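Local structure of probable transcriptional regulator (Pseudomonas aeruginosa, 2NNN) at residues P52-Q57 / R93-L98. The protein probably binds DNA as a transcription factor of the MarR family, through a winged helix-turn-helix domain. Sequence-based numbering, arbitrary orientation.
Sequences PCPQNQ and RLLVSL
Pro52 rests its ring on the strand 93-98: CB touches Leu95 CD2 at 3.9 Å and CD lies against Ser97 OG. Its CA hydrogen points at Val96 O in a CA-H...O contact (CA to O 3.2 Å). Cys53 then pairs with Val96 as a single antiparallel hydrogen-bonded bridge. Its carbonyl accepts the nearly straight bond, Val96 N to Cys53 O at 2.7 Å (174° at the hydrogen). The return bond, Cys53 N to Val96 O, is longer and more bent, 3.1 Å and 135°. Leu95 CA adds a weaker CA-H...O contact to Cys53 O. At the N-cap position, Pro54 makes a van der Waals contact through its ring carbon CB, which lies near the guanidinium plane of Arg93 at its edge, 3.3 Å from NH2. Arg93 has CG anti to its backbone N (chi1 -155°), and its chain runs extended from CG to NE, ending beside the proline ring. Gln55 sets CB 4.1 Å from Val96 CG2. The bridge thus fastens the loop before helix 55-61 to the edge of the hairpin of strands 82-87 and 93-98, the wing of a winged helix-turn-helix as in MarR proteins, in which Leu95 and Ser85 are joined by backbone hydrogen bonding. Val96 packs on Leu47 of helix 38-50 and, like Gln55, on Val73 of helix 66-78, tying the wing to the helices.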
# COMPACT_ATOMS: atom_id res chain seq x y z
N PRO A 52 -0.93 19.47 20.45
CA PRO A 52 -0.55 18.36 21.34
C PRO A 52 -1.62 17.25 21.44
O PRO A 52 -2.80 17.53 21.63
CB PRO A 52 -0.29 19.05 22.69
CG PRO A 52 -0.81 20.44 22.55
CD PRO A 52 -0.79 20.78 21.12
N CYS A 53 -1.16 16.01 21.30
CA CYS A 53 -2.00 14.86 21.02
C CYS A 53 -1.26 13.65 21.55
O CYS A 53 -0.04 13.59 21.42
CB CYS A 53 -2.18 14.72 19.50
SG CYS A 53 -3.70 13.87 18.97
N PRO A 54 -1.98 12.70 22.16
CA PRO A 54 -1.33 11.44 22.55
C PRO A 54 -0.81 10.67 21.32
O PRO A 54 -1.46 10.71 20.27
CB PRO A 54 -2.46 10.65 23.22
CG PRO A 54 -3.54 11.65 23.52
CD PRO A 54 -3.40 12.75 22.54
N GLN A 55 0.33 9.99 21.44
CA GLN A 55 0.96 9.28 20.31
C GLN A 55 0.05 8.24 19.64
O GLN A 55 -0.01 8.16 18.42
CB GLN A 55 2.27 8.62 20.74
CG GLN A 55 3.15 8.12 19.60
CD GLN A 55 4.49 7.60 20.09
OE1 GLN A 55 4.60 6.46 20.55
NE2 GLN A 55 5.52 8.43 20.01
N ASN A 56 -0.64 7.46 20.45
CA ASN A 56 -1.53 6.40 19.96
C ASN A 56 -2.80 6.97 19.32
O ASN A 56 -3.35 6.37 18.36
CB ASN A 56 -1.89 5.44 21.10
CG ASN A 56 -0.73 4.52 21.48
OD1 ASN A 56 0.40 4.62 20.94
ND2 ASN A 56 -1.00 3.59 22.39
N GLN A 57 -3.25 8.11 19.84
CA GLN A 57 -4.34 8.85 19.22
C GLN A 57 -3.91 9.44 17.89
O GLN A 57 -4.68 9.43 16.94
CB GLN A 57 -4.82 9.95 20.15
CG GLN A 57 -6.01 10.73 19.60
CD GLN A 57 -6.79 11.42 20.70
OE1 GLN A 57 -7.51 10.77 21.46
NE2 GLN A 57 -6.66 12.73 20.79
N ARG A 93 0.95 10.33 31.26
CA ARG A 93 0.82 10.41 29.81
C ARG A 93 1.65 11.51 29.16
O ARG A 93 1.88 12.57 29.73
CB ARG A 93 -0.66 10.56 29.45
CG ARG A 93 -1.05 10.08 28.07
CD ARG A 93 -2.57 9.96 27.96
NE ARG A 93 -2.99 9.59 26.61
CZ ARG A 93 -4.17 9.04 26.32
NH1 ARG A 93 -5.06 8.79 27.27
NH2 ARG A 93 -4.45 8.73 25.06
N LEU A 94 2.10 11.22 27.94
CA LEU A 94 2.82 12.17 27.08
C LEU A 94 1.95 12.68 25.95
O LEU A 94 1.08 11.98 25.44
CB LEU A 94 4.08 11.52 26.50
CG LEU A 94 5.44 11.77 27.15
CD1 LEU A 94 5.29 12.09 28.62
CD2 LEU A 94 6.33 10.56 26.94
N LEU A 95 2.22 13.92 25.56
CA LEU A 95 1.60 14.56 24.41
C LEU A 95 2.69 14.84 23.41
O LEU A 95 3.78 15.27 23.78
CB LEU A 95 0.93 15.87 24.82
CG LEU A 95 -0.57 15.92 25.17
CD1 LEU A 95 -1.08 14.65 25.83
CD2 LEU A 95 -0.89 17.15 26.01
N VAL A 96 2.41 14.57 22.14
CA VAL A 96 3.34 14.86 21.05
C VAL A 96 2.87 16.13 20.33
O VAL A 96 1.67 16.36 20.16
CB VAL A 96 3.49 13.66 20.07
CG1 VAL A 96 4.60 13.92 19.06
CG2 VAL A 96 3.81 12.39 20.82
N SER A 97 3.83 16.95 19.92
CA SER A 97 3.54 18.24 19.33
C SER A 97 4.57 18.54 18.27
O SER A 97 5.66 17.98 18.29
CB SER A 97 3.62 19.31 20.42
OG SER A 97 2.79 20.40 20.10
N LEU A 98 4.24 19.44 17.36
CA LEU A 98 5.22 19.94 16.40
C LEU A 98 6.22 20.88 17.07
O LEU A 98 5.83 21.80 17.80
CB LEU A 98 4.52 20.67 15.25
CG LEU A 98 4.51 20.07 13.83
CD1 LEU A 98 4.25 18.58 13.79
CD2 LEU A 98 3.52 20.82 12.96